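Long-range contacts in spindle assembly abnormal protein 6 homolog (Drosophila melanogaster, PDB 5AL7), which forms the central scaffold of centrioles, its homodimers assembling into the cartwheel that ensures their ninefold symmetry: residues V30-N35 and C48-E53; A15-G20 and L60-L65; H134-Q139 and C156-L161. The protein carries 1 engineered substitution. One frame throughout, in Å; residues are numbered along the deposited sequence.

Contact 1 of 3, residues V30-N35 and C48-E53; sequences VEMLVN and CLLYAE
Val30 and Leu50 form one hydrogen-bonded pair of an antiparallel beta hairpin, and Met32 and Cys48 form the other. Each pair is joined by two backbone bonds: Leu50 N reaches Val30 O at 2.9 Å, and Cys48 N reaches Met32 O at 2.8 Å. Between them, Glu31 faces Leu49 as the non-hydrogen-bonded pair. Here weaker CA-H...O contacts fill in, Glu31 CA lying 3.3 Å from Cys48 O and Leu49 CA 3.4 Å from Val30 O.

The apolar contacts lie on the face carrying Val30, Met32, Cys48 and Leu50. Met32 and Leu50 run side by side in the same direction, and Met32 SD meets Leu50 CD1 at 4.1 Å; the unbranched, polarisable thioether packs readily alongside a leucine. Further along, Val34 sets CG2 against Cys48 CB (3.8 Å), with the small SG beside it. With chi1 at -63°, Cys48 SG is anti to the carbonyl carbon and lies 3.9 Å from Val34 CB. Helix 97-113 covers this face through Cys111 and Leu108.

On the other face, Leu49 CD2 comes to 4.2 Å from Glu31 CA, while the carboxylate of the exposed Glu31 forms a salt bridge with Lys68.

The chemistry is thus amphipathic: backbone bonds fix the register of the two strands, sulfur and methyl groups pack on the side under the helix, and charge stays on the solvent side.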
loop_
_atom_site.group_PDB
_atom_site.type_symbol
_atom_site.label_atom_id
_atom_site.label_comp_id
_atom_site.label_asym_id
_atom_site.label_seq_id
_atom_site.Cartn_x
_atom_site.Cartn_y
_atom_site.Cartn_z
ATOM N N VAL A 30 13.988 -7.554 5.956
ATOM C CA VAL A 30 15.020 -7.684 4.919
ATOM C C VAL A 30 14.614 -8.602 3.798
ATOM O O VAL A 30 13.691 -9.391 3.941
ATOM C CB VAL A 30 16.365 -8.207 5.479
ATOM C CG1 VAL A 30 17.161 -7.091 6.130
ATOM C CG2 VAL A 30 16.139 -9.368 6.429
ATOM N N GLU A 31 15.289 -8.454 2.663
ATOM C CA GLU A 31 15.130 -9.375 1.547
ATOM C C GLU A 31 16.059 -10.584 1.704
ATOM O O GLU A 31 17.249 -10.434 1.975
ATOM C CB GLU A 31 15.404 -8.666 0.233
ATOM C CG GLU A 31 14.951 -9.436 -0.983
ATOM C CD GLU A 31 15.204 -8.686 -2.272
ATOM O OE1 GLU A 31 14.923 -7.468 -2.316
ATOM O OE2 GLU A 31 15.690 -9.314 -3.236
ATOM N N MET A 32 15.517 -11.777 1.497
ATOM C CA MET A 32 16.240 -13.015 1.739
ATOM C C MET A 32 15.939 -14.038 0.659
ATOM O O MET A 32 14.792 -14.189 0.270
ATOM C CB MET A 32 15.830 -13.589 3.085
ATOM C CG MET A 32 16.565 -13.039 4.277
ATOM S SD MET A 32 16.097 -14.021 5.692
ATOM C CE MET A 32 16.593 -15.621 5.092
ATOM N N LEU A 33 16.950 -14.764 0.196
ATOM C CA LEU A 33 16.723 -15.834 -0.774
ATOM C C LEU A 33 16.366 -17.088 0.028
ATOM O O LEU A 33 17.125 -17.516 0.891
ATOM C CB LEU A 33 17.950 -16.047 -1.668
ATOM C CG LEU A 33 17.802 -16.944 -2.904
ATOM C CD1 LEU A 33 16.772 -16.354 -3.843
ATOM C CD2 LEU A 33 19.112 -17.084 -3.631
ATOM N N VAL A 34 15.169 -17.609 -0.196
ATOM C CA VAL A 34 14.625 -18.716 0.581
ATOM C C VAL A 34 14.439 -19.954 -0.290
ATOM O O VAL A 34 14.064 -19.863 -1.464
ATOM C CB VAL A 34 13.280 -18.313 1.236
ATOM C CG1 VAL A 34 12.621 -19.476 1.957
ATOM C CG2 VAL A 34 13.492 -17.145 2.178
ATOM N N ASN A 35 14.734 -21.110 0.285
ATOM C CA ASN A 35 14.521 -22.371 -0.396
ATOM C C ASN A 35 13.123 -22.916 -0.188
ATOM O O ASN A 35 12.692 -23.088 0.931
ATOM C CB ASN A 35 15.550 -23.400 0.090
ATOM C CG ASN A 35 16.894 -23.201 -0.547
ATOM O OD1 ASN A 35 17.147 -23.694 -1.643
ATOM N ND2 ASN A 35 17.756 -22.433 0.114
ATOM N N CYS A 48 12.353 -13.617 -1.058
ATOM C CA CYS A 48 11.310 -13.307 -0.091
ATOM C C CYS A 48 11.666 -12.084 0.742
ATOM O O CYS A 48 12.781 -11.578 0.689
ATOM C CB CYS A 48 11.064 -14.498 0.833
ATOM S SG CYS A 48 10.451 -15.990 0.007
ATOM N N LEU A 49 10.696 -11.638 1.529
ATOM C CA LEU A 49 10.847 -10.548 2.480
ATOM C C LEU A 49 10.512 -11.082 3.846
ATOM O O LEU A 49 9.408 -11.612 4.057
ATOM C CB LEU A 49 9.912 -9.385 2.148
ATOM C CG LEU A 49 10.198 -8.561 0.900
ATOM C CD1 LEU A 49 8.950 -7.804 0.543
ATOM C CD2 LEU A 49 11.358 -7.609 1.156
ATOM N N LEU A 50 11.461 -10.963 4.770
ATOM C CA LEU A 50 11.238 -11.445 6.120
ATOM C C LEU A 50 10.993 -10.316 7.107
ATOM O O LEU A 50 11.703 -9.294 7.121
ATOM C CB LEU A 50 12.404 -12.304 6.582
ATOM C CG LEU A 50 12.028 -13.085 7.841
ATOM C CD1 LEU A 50 12.526 -14.502 7.691
ATOM C CD2 LEU A 50 12.613 -12.454 9.092
ATOM N N TYR A 51 9.958 -10.541 7.912
ATOM C CA TYR A 51 9.496 -9.663 8.975
ATOM C C TYR A 51 9.554 -10.397 10.305
ATOM O O TYR A 51 8.816 -11.359 10.505
ATOM C CB TYR A 51 8.049 -9.225 8.742
ATOM C CG TYR A 51 7.776 -8.558 7.429
ATOM C CD1 TYR A 51 7.431 -9.301 6.303
ATOM C CD2 TYR A 51 7.845 -7.180 7.310
ATOM C CE1 TYR A 51 7.166 -8.676 5.091
ATOM C CE2 TYR A 51 7.581 -6.551 6.109
ATOM C CZ TYR A 51 7.243 -7.298 5.007
ATOM O OH TYR A 51 6.988 -6.659 3.818
ATOM N N ALA A 52 10.380 -9.938 11.233
ATOM C CA ALA A 52 10.482 -10.637 12.511
ATOM C C ALA A 52 10.078 -9.734 13.676
ATOM O O ALA A 52 10.751 -8.730 13.950
ATOM C CB ALA A 52 11.907 -11.173 12.704
ATOM N N GLU A 53 8.988 -10.065 14.368
ATOM C CA GLU A 53 8.585 -9.188 15.479
ATOM C C GLU A 53 7.998 -9.935 16.683
ATOM O O GLU A 53 7.393 -11.001 16.535
ATOM C CB GLU A 53 7.591 -8.129 14.973
ATOM C CG GLU A 53 6.347 -8.671 14.270
ATOM C CD GLU A 53 5.624 -7.625 13.409
ATOM O OE1 GLU A 53 6.293 -6.724 12.848
ATOM O OE2 GLU A 53 4.382 -7.702 13.297
#

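Contact 2 of 3, residues A15-G20 and L60-L65; sequences AKMDYG and LLQLRL
Met17 and Gln62 make the dense part of this contact, their side chains sliding past each other in opposite directions. Met17 CG sits 3.6 Å from Gln62 CB and 3.3 Å from Gln62 OE1, while Met17 SD lies 3.7 Å from the same CB. Bends at chi2 and chi3 fold the methionine over the strand, and this flexible, apolar chain suits a buried place between a loop and a sheet.

Gln62 supplies the polar link. Its CG is anti to the backbone N (chi1 -160°), and beyond it the extended chain carries the amide out to the loop. Gln62 NE2 gives a weak hydrogen bond to Ala15 O, 2.8 Å away but bent to 121°, and a second weak one to Thr78. Gln62 OE1 accepts a weak bond from Arg64 NE at 3.1 Å, the oxygen lying in the guanidinium plane. An amide, both donor and acceptor, fits between a carbonyl and an arginine. Arg64 is itself held by a salt bridge to Glu53 and a cation-pi contact with Tyr167 of helix 161-187, and the Tyr167 hydroxyl also bonds Met17 N.

The outer end is looser. Leu60 CD2 meets Tyr19 CE2 at 3.8 Å, the side chains crossing at about a right angle; both residues are partly exposed, and the tyrosine hydroxyl bonds Lys58.

Met17 is the centre of an inverse gamma turn. The irregular N-terminal segment, turning here, is laid across strand 60-67 of the SAS-6 N-terminal head domain, of the XRCC4-like superfamily.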
loop_
_atom_site.group_PDB
_atom_site.type_symbol
_atom_site.label_atom_id
_atom_site.label_comp_id
_atom_site.label_asym_id
_atom_site.label_seq_id
_atom_site.Cartn_x
_atom_site.Cartn_y
_atom_site.Cartn_z
ATOM N N ALA A 15 -3.053 -15.787 13.996
ATOM C CA ALA A 15 -2.581 -14.762 14.894
ATOM C C ALA A 15 -2.121 -13.544 14.112
ATOM O O ALA A 15 -1.313 -13.648 13.178
ATOM C CB ALA A 15 -1.456 -15.300 15.773
ATOM N N LYS A 16 -2.665 -12.396 14.500
ATOM C CA LYS A 16 -2.279 -11.108 13.951
ATOM C C LYS A 16 -1.523 -10.364 15.025
ATOM O O LYS A 16 -1.941 -10.348 16.177
ATOM C CB LYS A 16 -3.502 -10.305 13.514
ATOM C CG LYS A 16 -4.325 -10.972 12.455
ATOM C CD LYS A 16 -5.773 -10.555 12.574
ATOM C CE LYS A 16 -6.647 -11.527 11.798
ATOM N NZ LYS A 16 -6.700 -12.879 12.445
ATOM N N MET A 17 -0.393 -9.778 14.659
ATOM C CA MET A 17 0.393 -8.986 15.594
ATOM C C MET A 17 -0.175 -7.568 15.685
ATOM O O MET A 17 0.480 -6.601 15.305
ATOM C CB MET A 17 1.864 -8.979 15.180
ATOM C CG MET A 17 2.492 -10.373 15.183
ATOM S SD MET A 17 2.611 -11.153 16.815
ATOM C CE MET A 17 4.016 -10.266 17.489
ATOM N N ASP A 18 -1.423 -7.471 16.139
ATOM C CA ASP A 18 -2.114 -6.195 16.294
ATOM C C ASP A 18 -2.047 -5.723 17.748
ATOM O O ASP A 18 -3.067 -5.677 18.445
ATOM C CB ASP A 18 -3.570 -6.323 15.839
ATOM C CG ASP A 18 -4.205 -4.974 15.506
ATOM O OD1 ASP A 18 -3.523 -3.934 15.684
ATOM O OD2 ASP A 18 -5.388 -4.958 15.069
ATOM N N TYR A 19 -0.840 -5.412 18.215
ATOM C CA TYR A 19 -0.650 -5.025 19.608
ATOM C C TYR A 19 -0.067 -3.624 19.726
ATOM O O TYR A 19 0.495 -3.262 20.769
ATOM C CB TYR A 19 0.245 -6.030 20.337
ATOM C CG TYR A 19 -0.338 -7.416 20.373
ATOM C CD1 TYR A 19 -1.374 -7.731 21.240
ATOM C CD2 TYR A 19 0.150 -8.418 19.532
ATOM C CE1 TYR A 19 -1.920 -9.004 21.272
ATOM C CE2 TYR A 19 -0.386 -9.693 19.555
ATOM C CZ TYR A 19 -1.420 -9.979 20.430
ATOM O OH TYR A 19 -1.960 -11.243 20.459
ATOM N N GLY A 20 -0.180 -2.848 18.655
ATOM C CA GLY A 20 0.214 -1.456 18.696
ATOM C C GLY A 20 1.653 -1.257 19.107
ATOM O O GLY A 20 2.556 -1.924 18.606
ATOM N N LEU A 60 5.524 -13.859 22.907
ATOM C CA LEU A 60 4.882 -14.114 21.631
ATOM C C LEU A 60 5.766 -13.658 20.484
ATOM O O LEU A 60 6.094 -12.478 20.364
ATOM C CB LEU A 60 3.526 -13.424 21.567
ATOM C CG LEU A 60 2.718 -13.700 20.302
ATOM C CD1 LEU A 60 2.404 -15.186 20.153
ATOM C CD2 LEU A 60 1.444 -12.898 20.346
ATOM N N LEU A 61 6.128 -14.600 19.628
ATOM C CA LEU A 61 6.988 -14.302 18.493
ATOM C C LEU A 61 6.305 -14.619 17.174
ATOM O O LEU A 61 5.689 -15.678 17.016
ATOM C CB LEU A 61 8.285 -15.096 18.588
ATOM C CG LEU A 61 9.172 -15.073 17.343
ATOM C CD1 LEU A 61 9.894 -13.740 17.193
ATOM C CD2 LEU A 61 10.141 -16.220 17.386
ATOM N N GLN A 62 6.409 -13.704 16.220
ATOM C CA GLN A 62 5.908 -14.013 14.892
ATOM C C GLN A 62 6.931 -13.692 13.815
ATOM O O GLN A 62 7.573 -12.623 13.834
ATOM C CB GLN A 62 4.608 -13.276 14.595
ATOM C CG GLN A 62 3.828 -13.935 13.472
ATOM C CD GLN A 62 2.710 -13.079 12.960
ATOM O OE1 GLN A 62 2.951 -12.029 12.368
ATOM N NE2 GLN A 62 1.478 -13.523 13.160
ATOM N N LEU A 63 7.099 -14.654 12.911
ATOM C CA LEU A 63 7.940 -14.505 11.727
ATOM C C LEU A 63 7.067 -14.564 10.486
ATOM O O LEU A 63 6.354 -15.546 10.262
ATOM C CB LEU A 63 9.013 -15.593 11.644
ATOM C CG LEU A 63 10.020 -15.764 12.775
ATOM C CD1 LEU A 63 10.836 -17.032 12.572
ATOM C CD2 LEU A 63 10.924 -14.568 12.834
ATOM N N ARG A 64 7.092 -13.501 9.698
ATOM C CA ARG A 64 6.336 -13.469 8.458
ATOM C C ARG A 64 7.252 -13.504 7.259
ATOM O O ARG A 64 8.236 -12.764 7.178
ATOM C CB ARG A 64 5.431 -12.236 8.401
ATOM C CG ARG A 64 4.171 -12.393 9.230
ATOM C CD ARG A 64 3.313 -11.159 9.172
ATOM N NE ARG A 64 3.833 -10.134 10.067
ATOM C CZ ARG A 64 4.382 -9.006 9.644
ATOM N NH1 ARG A 64 4.437 -8.742 8.336
ATOM N NH2 ARG A 64 4.847 -8.133 10.527
ATOM N N LEU A 65 6.911 -14.376 6.322
ATOM C CA LEU A 65 7.678 -14.532 5.098
ATOM C C LEU A 65 6.792 -14.247 3.889
ATOM O O LEU A 65 5.752 -14.889 3.715
ATOM C CB LEU A 65 8.253 -15.941 5.034
ATOM C CG LEU A 65 9.380 -16.260 4.070
ATOM C CD1 LEU A 65 10.687 -15.636 4.549
ATOM C CD2 LEU A 65 9.480 -17.761 3.985
#

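Contact 3 of 3, residues H134-Q139 and C156-L161; sequences HDYYLQ and CRSAPL
Tyr136 O is gripped twice, by Cys156 N at 2.9 Å across the contact and by Arg123 NH2 from outside it; Cys156 N stands well above the plane of the Tyr136 carbonyl. In return Tyr136 N bonds Cys156 O at 3.0 Å. Because Asp135 and Tyr136 both face Cys156, the hairpin carries a classic beta bulge at this point. The Asp135 carboxylate turns elsewhere, to a salt bridge with Arg131.

Cys156 suits the buried side. Its CB lies 3.9 Å from Tyr136 CB and 4.3 Å from Leu138 CB, and its small side chain also touches Thr77 and Leu120 of other strands. His134, which is poorly ordered, crosses Arg157 at about a right angle, bringing His134 ND1 to 3.6 Å from Arg157 CB, near the plane of the imidazole. Arg157 NH1 bonds Ser158 O, which lies in the guanidinium plane.

Beyond the sheet the chain leads out of the head: Pro160 takes the N-cap position of helix 161-187, and Leu161 packs on Leu161 of the second subunit, at the first turn of this long helix, which leads toward the predicted coiled coil.

With chi1 at -49°, Tyr136 CG is anti to the carbonyl carbon; at the ring edge Tyr136 CE2 meets Ser158 CB, 3.6 Å away.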
loop_
_atom_site.group_PDB
_atom_site.type_symbol
_atom_site.label_atom_id
_atom_site.label_comp_id
_atom_site.label_asym_id
_atom_site.label_seq_id
_atom_site.Cartn_x
_atom_site.Cartn_y
_atom_site.Cartn_z
ATOM N N HIS A 134 -0.563 -26.292 10.778
ATOM C CA HIS A 134 0.677 -25.944 10.097
ATOM C C HIS A 134 1.041 -26.957 9.005
ATOM O O HIS A 134 1.183 -28.149 9.269
ATOM C CB HIS A 134 1.807 -25.803 11.120
ATOM C CG HIS A 134 1.437 -24.975 12.315
ATOM N ND1 HIS A 134 1.253 -23.609 12.247
ATOM C CD2 HIS A 134 1.215 -25.319 13.606
ATOM C CE1 HIS A 134 0.935 -23.147 13.444
ATOM N NE2 HIS A 134 0.906 -24.164 14.287
ATOM N N ASP A 135 1.139 -26.478 7.768
ATOM C CA ASP A 135 1.459 -27.330 6.632
ATOM C C ASP A 135 2.919 -27.215 6.186
ATOM O O ASP A 135 3.332 -27.872 5.230
ATOM C CB ASP A 135 0.547 -26.994 5.448
ATOM C CG ASP A 135 -0.843 -27.574 5.600
ATOM O OD1 ASP A 135 -1.044 -28.407 6.515
ATOM O OD2 ASP A 135 -1.732 -27.206 4.799
ATOM N N TYR A 136 3.694 -26.368 6.859
ATOM C CA TYR A 136 5.095 -26.185 6.493
ATOM C C TYR A 136 6.037 -26.174 7.701
ATOM O O TYR A 136 5.605 -26.169 8.837
ATOM C CB TYR A 136 5.257 -24.893 5.693
ATOM C CG TYR A 136 4.263 -24.767 4.560
ATOM C CD1 TYR A 136 4.457 -25.441 3.364
ATOM C CD2 TYR A 136 3.111 -24.003 4.702
ATOM C CE1 TYR A 136 3.544 -25.338 2.333
ATOM C CE2 TYR A 136 2.196 -23.895 3.684
ATOM C CZ TYR A 136 2.415 -24.564 2.498
ATOM O OH TYR A 136 1.497 -24.461 1.471
ATOM N N TYR A 137 7.334 -26.170 7.423
ATOM C CA TYR A 137 8.375 -26.031 8.419
ATOM C C TYR A 137 9.304 -24.941 7.940
ATOM O O TYR A 137 9.709 -24.926 6.773
ATOM C CB TYR A 137 9.158 -27.327 8.614
ATOM C CG TYR A 137 8.470 -28.366 9.465
ATOM C CD1 TYR A 137 8.125 -28.109 10.792
ATOM C CD2 TYR A 137 8.173 -29.612 8.941
ATOM C CE1 TYR A 137 7.496 -29.073 11.562
ATOM C CE2 TYR A 137 7.554 -30.581 9.700
ATOM C CZ TYR A 137 7.213 -30.317 11.001
ATOM O OH TYR A 137 6.592 -31.318 11.722
ATOM N N LEU A 138 9.585 -23.989 8.814
ATOM C CA LEU A 138 10.592 -22.982 8.538
ATOM C C LEU A 138 11.888 -23.427 9.186
ATOM O O LEU A 138 11.995 -23.438 10.407
ATOM C CB LEU A 138 10.163 -21.616 9.050
ATOM C CG LEU A 138 11.096 -20.476 8.660
ATOM C CD1 LEU A 138 11.101 -20.225 7.156
ATOM C CD2 LEU A 138 10.733 -19.229 9.428
ATOM N N GLN A 139 12.853 -23.829 8.366
ATOM C CA GLN A 139 14.065 -24.459 8.859
ATOM C C GLN A 139 15.325 -23.645 8.622
ATOM O O GLN A 139 15.506 -23.041 7.577
ATOM C CB GLN A 139 14.213 -25.826 8.216
ATOM C CG GLN A 139 13.081 -26.735 8.576
ATOM C CD GLN A 139 13.168 -28.062 7.891
ATOM O OE1 GLN A 139 13.282 -28.135 6.675
ATOM N NE2 GLN A 139 13.118 -29.128 8.670
ATOM N N CYS A 156 5.388 -23.814 10.494
ATOM C CA CYS A 156 4.957 -22.695 9.658
ATOM C C CYS A 156 3.607 -22.934 8.990
ATOM O O CYS A 156 3.249 -24.058 8.671
ATOM C CB CYS A 156 6.005 -22.410 8.596
ATOM S SG CYS A 156 5.961 -20.740 8.046
ATOM N N ARG A 157 2.884 -21.853 8.754
ATOM C CA ARG A 157 1.514 -21.923 8.283
ATOM C C ARG A 157 1.315 -21.077 7.040
ATOM O O ARG A 157 1.998 -20.068 6.837
ATOM C CB ARG A 157 0.585 -21.462 9.407
ATOM C CG ARG A 157 -0.886 -21.677 9.183
ATOM C CD ARG A 157 -1.676 -20.522 9.787
ATOM N NE ARG A 157 -3.053 -20.884 10.131
ATOM C CZ ARG A 157 -4.051 -20.926 9.255
ATOM N NH1 ARG A 157 -3.826 -20.653 7.975
ATOM N NH2 ARG A 157 -5.272 -21.258 9.652
ATOM N N SER A 158 0.398 -21.496 6.182
ATOM C CA SER A 158 0.026 -20.662 5.047
ATOM C C SER A 158 -1.044 -19.666 5.488
ATOM O O SER A 158 -2.156 -20.065 5.845
ATOM C CB SER A 158 -0.466 -21.502 3.891
ATOM O OG SER A 158 -0.469 -20.704 2.732
ATOM N N ALA A 159 -0.691 -18.385 5.520
ATOM C CA ALA A 159 -1.572 -17.358 6.074
ATOM C C ALA A 159 -2.936 -17.285 5.382
ATOM O O ALA A 159 -3.029 -17.222 4.147
ATOM C CB ALA A 159 -0.889 -16.010 6.016
ATOM N N PRO A 160 -4.008 -17.303 6.183
ATOM C CA PRO A 160 -5.379 -17.170 5.678
ATOM C C PRO A 160 -5.688 -15.741 5.229
ATOM O O PRO A 160 -5.063 -14.781 5.701
ATOM C CB PRO A 160 -6.227 -17.567 6.880
ATOM C CG PRO A 160 -5.391 -17.235 8.051
ATOM C CD PRO A 160 -3.968 -17.465 7.644
ATOM N N LEU A 161 -6.655 -15.613 4.325
ATOM C CA LEU A 161 -6.945 -14.337 3.664
ATOM C C LEU A 161 -7.145 -13.168 4.601
ATOM O O LEU A 161 -6.615 -12.087 4.357
ATOM C CB LEU A 161 -8.177 -14.475 2.774
ATOM C CG LEU A 161 -7.789 -14.644 1.313
ATOM C CD1 LEU A 161 -7.032 -15.968 1.119
ATOM C CD2 LEU A 161 -9.029 -14.573 0.440
#

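All three contacts reach one sheet of the head domain, and each is only partly buried. Contacts 1 and 3 join neighbouring strands of hairpins, so backbone pairing dominates them, whereas contact 2 lays a loop over a strand and depends on side chains. The centre of contact 1 lies about 6 Å from the centre of the chain, those of contacts 2 and 3 about 12 and 17 Å, contact 3 being near the passage to helix 161-187. Contacts 1 and 2 share a border along adjacent strands 44-55 and 60-67, where Ala52 packs on Leu63. Leu63 also touches Leu138 of contact 3, whereas contacts 1 and 3 do not touch.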